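Local coordinates for protein (GYP1P) (Saccharomyces cerevisiae, PDB 1FKM), which stimulates GTP hydrolysis by Ypt/Rab GTPases such as Ypt1 and Ypt7, supplying an arginine and a glutamine finger in trans from its TBC domain, at residues R39-V42 against W43-I47; K107-Q110 against N111-R115; K205-S208 against Q209-R213. All coordinates share one frame; numbering follows the deposited sequence.

Interaction 1. Residues R39-V42 against W43-I47; sequences RPVV and WKLLI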
# COMPACT_ATOMS: atom_id res chain seq x y z
N ARG A 39 5.88 -11.87 6.22
CA ARG A 39 4.98 -10.92 5.56
C ARG A 39 4.03 -11.46 4.50
O ARG A 39 2.84 -11.14 4.53
CB ARG A 39 5.76 -9.74 4.99
CG ARG A 39 6.18 -8.73 6.04
CD ARG A 39 6.48 -7.37 5.44
NE ARG A 39 6.79 -6.39 6.47
CZ ARG A 39 8.02 -6.00 6.80
NH1 ARG A 39 9.07 -6.50 6.16
NH2 ARG A 39 8.19 -5.11 7.76
N PRO A 40 4.52 -12.27 3.55
CA PRO A 40 3.61 -12.79 2.53
C PRO A 40 2.34 -13.39 3.12
O PRO A 40 1.23 -12.95 2.83
CB PRO A 40 4.46 -13.82 1.80
CG PRO A 40 5.83 -13.20 1.87
CD PRO A 40 5.89 -12.75 3.31
N VAL A 41 2.51 -14.40 3.97
CA VAL A 41 1.37 -15.07 4.59
C VAL A 41 0.54 -14.15 5.49
O VAL A 41 -0.69 -14.09 5.36
CB VAL A 41 1.83 -16.28 5.42
CG1 VAL A 41 0.67 -16.82 6.24
CG2 VAL A 41 2.36 -17.36 4.49
N VAL A 42 1.20 -13.42 6.38
CA VAL A 42 0.49 -12.54 7.30
C VAL A 42 -0.28 -11.43 6.61
O VAL A 42 -1.40 -11.12 7.01
CB VAL A 42 1.45 -11.95 8.36
CG1 VAL A 42 0.68 -11.03 9.31
CG2 VAL A 42 2.11 -13.08 9.16
N TRP A 43 0.30 -10.81 5.58
CA TRP A 43 -0.41 -9.76 4.87
C TRP A 43 -1.68 -10.33 4.22
O TRP A 43 -2.73 -9.69 4.24
CB TRP A 43 0.49 -9.14 3.79
CG TRP A 43 1.38 -8.05 4.30
CD1 TRP A 43 1.88 -7.90 5.57
CD2 TRP A 43 1.92 -6.97 3.52
NE1 TRP A 43 2.71 -6.80 5.62
CE2 TRP A 43 2.75 -6.21 4.38
CE3 TRP A 43 1.80 -6.58 2.18
CZ2 TRP A 43 3.45 -5.09 3.94
CZ3 TRP A 43 2.50 -5.45 1.74
CH2 TRP A 43 3.31 -4.72 2.62
N LYS A 44 -1.58 -11.51 3.64
CA LYS A 44 -2.74 -12.13 2.99
C LYS A 44 -3.82 -12.47 4.01
O LYS A 44 -5.01 -12.36 3.72
CB LYS A 44 -2.31 -13.37 2.21
CG LYS A 44 -1.38 -13.04 1.04
CD LYS A 44 -0.89 -14.29 0.33
CE LYS A 44 0.23 -13.95 -0.67
NZ LYS A 44 0.80 -15.18 -1.30
N LEU A 45 -3.41 -12.87 5.21
CA LEU A 45 -4.37 -13.20 6.26
C LEU A 45 -5.04 -11.93 6.79
O LEU A 45 -6.26 -11.88 6.95
CB LEU A 45 -3.69 -13.94 7.41
CG LEU A 45 -3.27 -15.40 7.19
CD1 LEU A 45 -2.33 -15.84 8.30
CD2 LEU A 45 -4.51 -16.28 7.13
N LEU A 46 -4.25 -10.90 7.05
CA LEU A 46 -4.79 -9.66 7.60
C LEU A 46 -5.73 -8.90 6.67
O LEU A 46 -6.70 -8.28 7.12
CB LEU A 46 -3.66 -8.73 8.04
CG LEU A 46 -2.81 -9.23 9.21
CD1 LEU A 46 -1.64 -8.27 9.45
CD2 LEU A 46 -3.68 -9.34 10.46
N ILE A 47 -5.46 -8.95 5.37
CA ILE A 47 -6.29 -8.23 4.41
C ILE A 47 -7.57 -9.00 4.06
O ILE A 47 -8.44 -8.49 3.34
CB ILE A 47 -5.49 -7.88 3.13
CG1 ILE A 47 -6.17 -6.71 2.40
CG2 ILE A 47 -5.38 -9.10 2.22
CD1 ILE A 47 -5.37 -6.18 1.24
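Arg39 and Trp43 sit one helical turn apart and run side by side. Arg39 reaches the indole through its aliphatic part: CD lies 3.8 Å from Trp43 NE1, and CB stands above one face of the ring, offset toward the rim. The guanidinium is turned 72° from the ring plane, so the pair is not stacked. Trp43 CG lies anti to its own carbonyl carbon (chi1 -85°), which swings the indole back along the helix, beside the Arg39 chain.

Two apolar pairs of the same i to i+4 spacing follow. Val41 CG1 meets Leu45 CD1 at 3.8 Å, and Val42 CG1 meets Leu46 CD1 at 3.6 Å. Val42 and Leu45 both also touch Leu26 of helix 23-30.

Backbone bonds are those of a regular alpha helix: Trp43 N to Arg39 O is 2.8 Å and Lys44 N to Pro40 O, the longest, 3.3 Å. Lys44 CG rests 3.2 Å from Pro40 O, and its extended chain carries NZ to a salt bridge with Asp177 and a cation-pi contact with Phe144.

Arg39 NE and Trp43 NE1 converge on one carboxylate oxygen, OD1 of Asp255 in helix 247-261. With an alanine in place of the indole, this oxygen is likely to lose one of these two donors and the Arg39 methylenes the ring they lie against. The chemistry is thus that of a short, largely buried helix in the all-helical TBC domain, whose charged side chains pair with acids from other helices and whose shared acceptor probably fixes the rotation of both the arginine and the indole.

Interaction 2. Residues K107-Q110 against N111-R115; sequences KSVQ and NSLQR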
# COMPACT_ATOMS: atom_id res chain seq x y z
N LYS A 107 11.13 -6.24 -17.83
CA LYS A 107 9.95 -6.47 -18.66
C LYS A 107 8.95 -7.43 -18.06
O LYS A 107 7.74 -7.27 -18.24
CB LYS A 107 10.36 -6.96 -20.05
CG LYS A 107 10.78 -5.84 -20.99
CD LYS A 107 9.65 -4.84 -21.20
CE LYS A 107 10.08 -3.69 -22.10
NZ LYS A 107 9.00 -2.68 -22.27
N SER A 108 9.44 -8.44 -17.34
CA SER A 108 8.56 -9.41 -16.72
C SER A 108 7.68 -8.72 -15.69
O SER A 108 6.49 -9.02 -15.57
CB SER A 108 9.37 -10.52 -16.04
OG SER A 108 10.17 -10.01 -14.99
N VAL A 109 8.26 -7.78 -14.95
CA VAL A 109 7.53 -7.03 -13.93
C VAL A 109 6.53 -6.07 -14.57
O VAL A 109 5.39 -5.95 -14.12
CB VAL A 109 8.49 -6.24 -13.02
CG1 VAL A 109 7.70 -5.37 -12.04
CG2 VAL A 109 9.37 -7.22 -12.24
N GLN A 110 6.96 -5.37 -15.62
CA GLN A 110 6.07 -4.44 -16.30
C GLN A 110 4.85 -5.16 -16.86
O GLN A 110 3.72 -4.69 -16.72
CB GLN A 110 6.82 -3.71 -17.42
CG GLN A 110 7.74 -2.62 -16.91
CD GLN A 110 8.54 -1.97 -18.02
OE1 GLN A 110 8.10 -1.92 -19.17
NE2 GLN A 110 9.71 -1.44 -17.68
N ASN A 111 5.07 -6.31 -17.50
CA ASN A 111 3.98 -7.08 -18.07
C ASN A 111 3.03 -7.63 -17.00
O ASN A 111 1.82 -7.69 -17.20
CB ASN A 111 4.52 -8.24 -18.92
CG ASN A 111 5.32 -7.77 -20.12
OD1 ASN A 111 4.96 -6.79 -20.76
ND2 ASN A 111 6.39 -8.48 -20.44
N SER A 112 3.59 -8.02 -15.86
CA SER A 112 2.77 -8.54 -14.76
C SER A 112 1.89 -7.44 -14.20
O SER A 112 0.69 -7.63 -14.00
CB SER A 112 3.65 -9.11 -13.64
OG SER A 112 4.14 -10.40 -13.98
N LEU A 113 2.48 -6.27 -13.92
CA LEU A 113 1.71 -5.15 -13.38
C LEU A 113 0.67 -4.66 -14.38
O LEU A 113 -0.43 -4.25 -14.00
CB LEU A 113 2.65 -4.01 -12.98
CG LEU A 113 3.62 -4.34 -11.84
CD1 LEU A 113 4.44 -3.09 -11.47
CD2 LEU A 113 2.85 -4.84 -10.61
N GLN A 114 1.00 -4.72 -15.66
CA GLN A 114 0.08 -4.30 -16.71
C GLN A 114 -1.21 -5.14 -16.64
O GLN A 114 -2.32 -4.60 -16.66
CB GLN A 114 0.75 -4.47 -18.08
CG GLN A 114 -0.14 -4.27 -19.31
CD GLN A 114 -0.46 -2.81 -19.59
OE1 GLN A 114 0.39 -1.93 -19.44
NE2 GLN A 114 -1.69 -2.55 -20.03
N ARG A 115 -1.04 -6.45 -16.54
CA ARG A 115 -2.19 -7.36 -16.47
C ARG A 115 -3.01 -7.16 -15.20
O ARG A 115 -4.25 -7.14 -15.23
CB ARG A 115 -1.73 -8.81 -16.56
CG ARG A 115 -1.15 -9.21 -17.92
CD ARG A 115 -0.90 -10.71 -18.00
NE ARG A 115 0.28 -11.15 -17.27
CZ ARG A 115 1.50 -11.22 -17.79
NH1 ARG A 115 1.71 -10.87 -19.05
NH2 ARG A 115 2.53 -11.65 -17.05
O HOH W 1 5.36 -11.19 -16.79
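Asn111 folds back on Lys107, one turn earlier in helix 107-123. Its CB lies 3.4 Å from Lys107 O, and CG, swung to the backbone-N side (chi1 -64°), comes to 3.1 Å from that oxygen. At the tip ND2 is 2.9 Å from Lys107 O, but the angle is too poor for a hydrogen bond; the bond to this carbonyl comes from Asn111 N, with an N-H...O angle of 165°. OD1 stands farther back, at 3.8 Å from Lys107 O.

These are i to i+4 contacts at the start of a helix in the all-helical TBC domain, and the side chain of Gln110 is about 9 Å from that of the arginine finger, Arg96.

Ser108 O gathers several donors. Ser112 N bonds to it, and water 1 donates to it at 2.7 Å while accepting from Arg115 NH2. Ser112 OG is 3.2 Å from Ser108 O, but its single proton may go instead to Glu175, which also forms a salt bridge with Arg115 NH2. The Arg115 guanidinium lays one face over Asn111 O, 3.5 Å above the plane. On the buried side Val109 CG1 touches Leu113 CD1 at 4.0 Å, both residues packing on Phe141 of helix 133-145.

Interaction 3. Residues K205-S208 against Q209-R213; sequences KNLS and QLVKR
Leu207 CD1 meets Val211 CG2 at 4.0 Å on helix 198-214, the two side chains lying alongside and pointing the same way, and Val211 CG2 also rests 3.2 Å from Leu207 O. Leu207 and Leu210 both touch Ala333 of helix 324-338.

The polar contacts are on another side of the helix. Water 2 lies 2.8 Å from Ser208 OG; its approach to Gln209 OE1, 2.4 Å, is too short to be trusted, so a bridge between the two is doubtful in detail. A chi1 of -177° swings Ser208 OG away from its own N, and the Gln209 side chain bends at chi2 (-69°), turning OE1 toward the serine side. Nearer its root, this side chain sets CG 3.3 Å from Lys205 O, which also accepts the bond from Gln209 N.

Backbone bonds link each residue from Lys205 to Ser208 with the fourth one on; Val211 N to Leu207 O, at 168°, is the straightest.

Two faces of unlike character result, making this an amphipathic helix of the TBC domain: Leu207 joins it to helices 230-238 and 324-338, Leu210 to the latter, and Val211 packs on Phe229, whereas the exposed Lys205, Asn206, Gln209 and Lys212 form a polar side.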
# COMPACT_ATOMS: atom_id res chain seq x y z
N LYS A 205 -9.90 17.50 3.02
CA LYS A 205 -10.70 18.43 3.83
C LYS A 205 -10.62 18.02 5.30
O LYS A 205 -10.53 18.87 6.20
CB LYS A 205 -12.16 18.43 3.38
CG LYS A 205 -12.37 18.92 1.96
CD LYS A 205 -13.81 18.71 1.50
CE LYS A 205 -13.99 19.10 0.04
NZ LYS A 205 -15.38 18.83 -0.44
N ASN A 206 -10.68 16.71 5.55
CA ASN A 206 -10.60 16.17 6.90
C ASN A 206 -9.25 16.48 7.54
O ASN A 206 -9.18 16.79 8.73
CB ASN A 206 -10.84 14.65 6.89
CG ASN A 206 -12.31 14.30 6.69
OD1 ASN A 206 -12.65 13.14 6.46
ND2 ASN A 206 -13.18 15.29 6.80
N LEU A 207 -8.18 16.40 6.75
CA LEU A 207 -6.84 16.69 7.25
C LEU A 207 -6.75 18.18 7.57
O LEU A 207 -6.18 18.58 8.59
CB LEU A 207 -5.77 16.33 6.21
CG LEU A 207 -4.33 16.74 6.51
CD1 LEU A 207 -3.84 16.03 7.78
CD2 LEU A 207 -3.43 16.40 5.32
N SER A 208 -7.33 18.99 6.69
CA SER A 208 -7.33 20.44 6.86
C SER A 208 -8.01 20.83 8.17
O SER A 208 -7.51 21.68 8.92
CB SER A 208 -8.07 21.08 5.68
OG SER A 208 -8.04 22.49 5.76
N GLN A 209 -9.16 20.22 8.44
CA GLN A 209 -9.93 20.49 9.64
C GLN A 209 -9.21 20.00 10.89
O GLN A 209 -9.25 20.65 11.94
CB GLN A 209 -11.31 19.83 9.56
CG GLN A 209 -12.24 20.43 8.51
CD GLN A 209 -12.71 21.83 8.87
OE1 GLN A 209 -11.93 22.78 8.88
NE2 GLN A 209 -14.00 21.95 9.18
N LEU A 210 -8.57 18.85 10.78
CA LEU A 210 -7.84 18.27 11.90
C LEU A 210 -6.70 19.20 12.32
O LEU A 210 -6.54 19.50 13.50
CB LEU A 210 -7.25 16.91 11.50
CG LEU A 210 -7.44 15.71 12.42
CD1 LEU A 210 -6.51 14.59 11.96
CD2 LEU A 210 -7.16 16.09 13.87
N VAL A 211 -5.92 19.65 11.34
CA VAL A 211 -4.79 20.53 11.61
C VAL A 211 -5.25 21.88 12.16
O VAL A 211 -4.58 22.47 13.02
CB VAL A 211 -3.93 20.74 10.35
CG1 VAL A 211 -2.78 21.68 10.65
CG2 VAL A 211 -3.40 19.39 9.88
N LYS A 212 -6.38 22.37 11.68
CA LYS A 212 -6.91 23.63 12.16
C LYS A 212 -7.22 23.47 13.65
O LYS A 212 -7.12 24.42 14.43
CB LYS A 212 -8.19 24.00 11.41
CG LYS A 212 -8.77 25.34 11.81
CD LYS A 212 -10.05 25.66 11.05
CE LYS A 212 -10.62 27.00 11.48
NZ LYS A 212 -11.88 27.33 10.76
N ARG A 213 -7.56 22.24 14.03
CA ARG A 213 -7.89 21.88 15.41
C ARG A 213 -6.70 21.77 16.36
O ARG A 213 -6.70 22.37 17.43
CB ARG A 213 -8.65 20.56 15.44
CG ARG A 213 -10.16 20.66 15.57
CD ARG A 213 -10.81 19.30 15.29
NE ARG A 213 -12.21 19.24 15.72
CZ ARG A 213 -12.61 19.12 16.98
NH1 ARG A 213 -11.71 19.05 17.96
NH2 ARG A 213 -13.90 19.08 17.27
O HOH W 2 -10.29 23.36 7.19

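From the N terminus the three contacts come in series, each within a single helix of the TBC domain. None closes a long loop, and none nests in or crosses another. Interaction 1, on helix 39-46, meets helices 23-30, 133-145 and 247-261, so it brings together helices from the first and the middle parts of the chain. Interaction 2, at the start of helix 107-123, also rests on helix 133-145, which the first two therefore share; their nearest atoms are still about 12 Å apart. Interaction 3, on helix 198-214, lies across the chain's centre from both and packs on helices 230-238 and 324-338; its centre is about 39 Å from that of interaction 2.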